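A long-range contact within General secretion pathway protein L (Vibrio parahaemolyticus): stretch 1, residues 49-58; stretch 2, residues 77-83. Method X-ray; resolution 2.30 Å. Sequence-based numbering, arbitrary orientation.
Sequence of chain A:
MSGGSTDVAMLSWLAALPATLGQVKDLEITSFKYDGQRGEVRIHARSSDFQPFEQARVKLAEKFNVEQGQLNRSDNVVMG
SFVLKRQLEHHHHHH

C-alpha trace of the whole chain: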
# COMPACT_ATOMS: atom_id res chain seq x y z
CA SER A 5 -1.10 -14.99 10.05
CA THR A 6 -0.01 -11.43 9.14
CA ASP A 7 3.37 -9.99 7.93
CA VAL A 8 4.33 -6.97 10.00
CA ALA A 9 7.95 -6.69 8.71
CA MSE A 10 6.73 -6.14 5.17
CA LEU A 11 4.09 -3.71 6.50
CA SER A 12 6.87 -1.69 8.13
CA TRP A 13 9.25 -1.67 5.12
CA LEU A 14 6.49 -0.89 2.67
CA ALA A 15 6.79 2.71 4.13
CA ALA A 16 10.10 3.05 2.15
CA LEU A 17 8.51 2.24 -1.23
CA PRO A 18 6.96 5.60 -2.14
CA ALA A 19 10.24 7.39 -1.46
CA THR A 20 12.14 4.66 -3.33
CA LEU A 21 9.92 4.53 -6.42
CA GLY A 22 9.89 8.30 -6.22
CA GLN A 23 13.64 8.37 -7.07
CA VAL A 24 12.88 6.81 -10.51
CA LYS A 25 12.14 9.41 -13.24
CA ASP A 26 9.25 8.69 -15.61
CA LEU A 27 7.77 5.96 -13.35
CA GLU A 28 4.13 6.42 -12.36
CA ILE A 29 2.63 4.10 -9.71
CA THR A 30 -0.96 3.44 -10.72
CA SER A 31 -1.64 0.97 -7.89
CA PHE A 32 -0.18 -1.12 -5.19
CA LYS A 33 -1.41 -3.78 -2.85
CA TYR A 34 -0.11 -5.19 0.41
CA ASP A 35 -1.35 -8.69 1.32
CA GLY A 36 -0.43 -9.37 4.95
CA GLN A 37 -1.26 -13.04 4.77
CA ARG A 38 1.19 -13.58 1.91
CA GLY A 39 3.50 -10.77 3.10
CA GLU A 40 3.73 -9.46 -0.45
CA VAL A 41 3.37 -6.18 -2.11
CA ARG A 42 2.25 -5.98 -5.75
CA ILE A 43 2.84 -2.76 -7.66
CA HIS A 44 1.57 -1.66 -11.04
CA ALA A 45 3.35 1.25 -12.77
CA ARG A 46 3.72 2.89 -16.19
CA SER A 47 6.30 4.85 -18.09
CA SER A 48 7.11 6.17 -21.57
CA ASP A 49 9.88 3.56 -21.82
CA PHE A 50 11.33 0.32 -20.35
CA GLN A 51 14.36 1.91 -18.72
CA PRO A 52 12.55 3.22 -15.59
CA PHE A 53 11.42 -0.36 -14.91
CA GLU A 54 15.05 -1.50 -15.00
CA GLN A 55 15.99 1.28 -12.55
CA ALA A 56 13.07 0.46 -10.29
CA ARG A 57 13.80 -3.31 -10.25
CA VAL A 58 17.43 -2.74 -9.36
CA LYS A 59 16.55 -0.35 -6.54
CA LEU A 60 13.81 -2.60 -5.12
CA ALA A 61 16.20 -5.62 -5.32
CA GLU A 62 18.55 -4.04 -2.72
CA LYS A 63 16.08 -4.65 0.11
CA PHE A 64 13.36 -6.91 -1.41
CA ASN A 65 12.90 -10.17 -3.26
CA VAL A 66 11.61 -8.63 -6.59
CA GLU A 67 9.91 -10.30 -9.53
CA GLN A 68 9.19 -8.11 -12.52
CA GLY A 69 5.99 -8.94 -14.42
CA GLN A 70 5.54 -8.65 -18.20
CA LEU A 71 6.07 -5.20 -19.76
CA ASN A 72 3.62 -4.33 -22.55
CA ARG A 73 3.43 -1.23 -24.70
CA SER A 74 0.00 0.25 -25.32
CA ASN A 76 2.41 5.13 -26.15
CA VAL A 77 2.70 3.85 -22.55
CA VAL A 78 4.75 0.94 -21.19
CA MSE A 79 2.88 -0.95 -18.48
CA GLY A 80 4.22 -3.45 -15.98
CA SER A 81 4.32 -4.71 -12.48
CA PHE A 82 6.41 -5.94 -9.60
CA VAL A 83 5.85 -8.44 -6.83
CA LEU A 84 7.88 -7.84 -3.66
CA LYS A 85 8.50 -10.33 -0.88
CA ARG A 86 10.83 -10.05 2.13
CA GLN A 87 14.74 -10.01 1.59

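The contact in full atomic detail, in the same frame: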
# COMPACT_ATOMS: atom_id res chain seq x y z
N ASP A 49 8.83 4.46 -21.36
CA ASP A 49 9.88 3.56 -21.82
C ASP A 49 10.15 2.43 -20.84
O ASP A 49 9.64 2.45 -19.74
CB ASP A 49 11.16 4.39 -22.01
CG ASP A 49 12.25 3.61 -22.70
OD1 ASP A 49 11.97 2.86 -23.69
OD2 ASP A 49 13.40 3.73 -22.22
N PHE A 50 10.97 1.46 -21.22
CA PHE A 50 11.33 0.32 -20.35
C PHE A 50 12.37 0.65 -19.26
O PHE A 50 12.42 -0.01 -18.21
CB PHE A 50 11.84 -0.83 -21.22
CG PHE A 50 13.25 -0.64 -21.75
CD1 PHE A 50 14.36 -1.09 -21.02
CD2 PHE A 50 13.47 -0.04 -22.97
CE1 PHE A 50 15.61 -0.92 -21.48
CE2 PHE A 50 14.76 0.12 -23.45
CZ PHE A 50 15.82 -0.31 -22.71
N GLN A 51 13.18 1.67 -19.50
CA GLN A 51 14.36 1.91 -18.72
C GLN A 51 14.08 2.24 -17.24
O GLN A 51 14.85 1.81 -16.39
CB GLN A 51 15.14 3.02 -19.39
CG GLN A 51 16.60 2.97 -19.23
CD GLN A 51 17.31 3.53 -20.47
OE1 GLN A 51 16.98 3.16 -21.61
NE2 GLN A 51 18.28 4.42 -20.25
N PRO A 52 13.03 3.05 -16.94
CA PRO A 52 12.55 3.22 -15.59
C PRO A 52 12.15 1.96 -14.82
O PRO A 52 12.36 1.92 -13.61
CB PRO A 52 11.36 4.17 -15.78
CG PRO A 52 11.81 5.04 -16.92
CD PRO A 52 12.32 3.96 -17.85
N PHE A 53 11.63 0.95 -15.51
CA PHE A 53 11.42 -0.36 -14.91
C PHE A 53 12.72 -1.07 -14.50
O PHE A 53 12.78 -1.71 -13.45
CB PHE A 53 10.59 -1.22 -15.86
CG PHE A 53 9.15 -0.78 -15.96
CD1 PHE A 53 8.22 -1.21 -15.05
CD2 PHE A 53 8.74 0.11 -16.95
CE1 PHE A 53 6.88 -0.79 -15.14
CE2 PHE A 53 7.40 0.54 -17.01
CZ PHE A 53 6.49 0.09 -16.12
N GLU A 54 13.76 -0.96 -15.33
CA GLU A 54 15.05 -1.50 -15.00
C GLU A 54 15.62 -0.83 -13.72
O GLU A 54 16.20 -1.49 -12.85
CB GLU A 54 16.03 -1.25 -16.15
CG GLU A 54 15.75 -2.06 -17.37
CD GLU A 54 16.14 -3.50 -17.20
OE1 GLU A 54 17.33 -3.79 -16.87
OE2 GLU A 54 15.25 -4.34 -17.43
N GLN A 55 15.50 0.49 -13.67
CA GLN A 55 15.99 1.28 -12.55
C GLN A 55 15.23 0.96 -11.30
O GLN A 55 15.82 0.81 -10.25
CB GLN A 55 15.85 2.76 -12.86
CG GLN A 55 16.65 3.15 -14.10
CD GLN A 55 16.68 4.64 -14.34
OE1 GLN A 55 15.88 5.40 -13.74
NE2 GLN A 55 17.60 5.08 -15.22
N ALA A 56 13.92 0.81 -11.43
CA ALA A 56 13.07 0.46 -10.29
C ALA A 56 13.39 -0.96 -9.79
O ALA A 56 13.58 -1.13 -8.61
CB ALA A 56 11.60 0.60 -10.65
N ARG A 57 13.48 -1.96 -10.68
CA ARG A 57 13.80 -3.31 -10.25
C ARG A 57 15.08 -3.37 -9.47
O ARG A 57 15.13 -4.01 -8.45
CB ARG A 57 13.92 -4.29 -11.40
CG ARG A 57 13.92 -5.79 -10.94
CD ARG A 57 14.66 -6.69 -11.90
NE ARG A 57 14.34 -6.18 -13.21
CZ ARG A 57 15.19 -5.77 -14.13
NH1 ARG A 57 16.50 -5.91 -14.05
NH2 ARG A 57 14.64 -5.25 -15.20
N VAL A 58 16.13 -2.71 -9.98
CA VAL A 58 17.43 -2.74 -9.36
C VAL A 58 17.39 -2.10 -7.97
O VAL A 58 17.98 -2.62 -7.03
CB VAL A 58 18.50 -2.02 -10.23
CG1 VAL A 58 19.74 -1.69 -9.39
CG2 VAL A 58 18.85 -2.85 -11.51
N VAL A 77 2.36 4.07 -23.96
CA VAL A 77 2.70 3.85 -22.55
C VAL A 77 3.19 2.42 -22.38
O VAL A 77 2.62 1.48 -22.96
CB VAL A 77 1.47 4.06 -21.64
CG1 VAL A 77 1.87 4.24 -20.19
CG2 VAL A 77 0.65 5.28 -22.08
N VAL A 78 4.24 2.26 -21.58
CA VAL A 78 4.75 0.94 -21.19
C VAL A 78 4.16 0.59 -19.81
O VAL A 78 4.20 1.41 -18.88
CB VAL A 78 6.29 0.91 -21.15
CG1 VAL A 78 6.78 -0.47 -20.85
CG2 VAL A 78 6.89 1.47 -22.51
N MSE A 79 3.57 -0.59 -19.68
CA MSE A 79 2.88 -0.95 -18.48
C MSE A 79 3.48 -2.23 -17.92
O MSE A 79 3.69 -3.18 -18.65
CB MSE A 79 1.40 -1.17 -18.78
CG MSE A 79 0.70 0.04 -19.34
SE MSE A 79 -1.22 -0.33 -19.72
CE MSE A 79 -1.78 -0.52 -17.83
N GLY A 80 3.75 -2.24 -16.63
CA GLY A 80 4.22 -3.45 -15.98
C GLY A 80 3.96 -3.48 -14.52
O GLY A 80 3.25 -2.65 -13.98
N SER A 81 4.59 -4.45 -13.86
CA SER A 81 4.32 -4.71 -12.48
C SER A 81 5.51 -5.33 -11.80
O SER A 81 6.46 -5.76 -12.46
CB SER A 81 3.12 -5.65 -12.35
OG SER A 81 3.43 -6.86 -12.99
N PHE A 82 5.41 -5.36 -10.47
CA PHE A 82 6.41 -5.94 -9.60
C PHE A 82 5.69 -6.63 -8.48
O PHE A 82 4.68 -6.14 -8.00
CB PHE A 82 7.25 -4.83 -8.97
CG PHE A 82 8.10 -4.10 -9.92
CD1 PHE A 82 9.19 -4.70 -10.47
CD2 PHE A 82 7.82 -2.78 -10.24
CE1 PHE A 82 9.98 -4.03 -11.36
CE2 PHE A 82 8.63 -2.09 -11.16
CZ PHE A 82 9.70 -2.72 -11.70
N VAL A 83 6.23 -7.76 -8.06
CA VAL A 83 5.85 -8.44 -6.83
C VAL A 83 7.05 -8.40 -5.90
O VAL A 83 8.14 -8.76 -6.28
CB VAL A 83 5.45 -9.90 -7.11
CG1 VAL A 83 5.09 -10.58 -5.82
CG2 VAL A 83 4.25 -9.92 -8.07

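How does the contact begin, before the helix is under way? Asp-49 turns its CA-to-CB bond away from the strand, so its backbone makes the approach: Asp-49 CA lies 3.7 Å from Val-78 CG2. The carboxylate serves its own stretch instead, where Asp-49 OD2 accepts a weak capping bond from Gln-51 N at 3.4 Å. Phe-50 adds little, since the end of its side chain leads away and its ring stays clear of the strand.

What does Phe-53 do at the centre? Its CA-to-CB bond points toward the strand, and its buried ring spans several residues there. Phe-53 CE2 is 4.0 Å from Val-78 CG1 and 3.8 Å from Val-78 O, the oxygen lying at the ring edge. Phe-53 CZ comes within 3.6 Å of Gly-80 N. The absence of a side chain at Gly-80 matters here, because an ideal CB on that residue would stand a tight 3.3 Å from Phe-53 CE1.

How is Phe-82 received one turn further along? Phe-82 CZ meets Phe-53 at two points, 4.0 Å from Phe-53 CD1 and 3.7 Å from Phe-53 O, so this ring touches both side chain and backbone. The CB of Ala-56 also points toward the strand and lies 4.0 Å from Phe-82 CZ, a small methyl against a large ring.

Where does Arg-57 fit, given its charge? Its aliphatic base joins the packing, with Arg-57 CB 3.9 Å from Phe-82 CE1, while its guanidinium forms a salt bridge within the helix: Arg-57 NH2 to Glu-54 OE2, a very short 2.5 Å. No hydrogen bond crosses between the stretches. With the helix and strand running nearly parallel at 17° and their axes 10.0 Å apart at closest approach, apolar side chains fill much of the space between them.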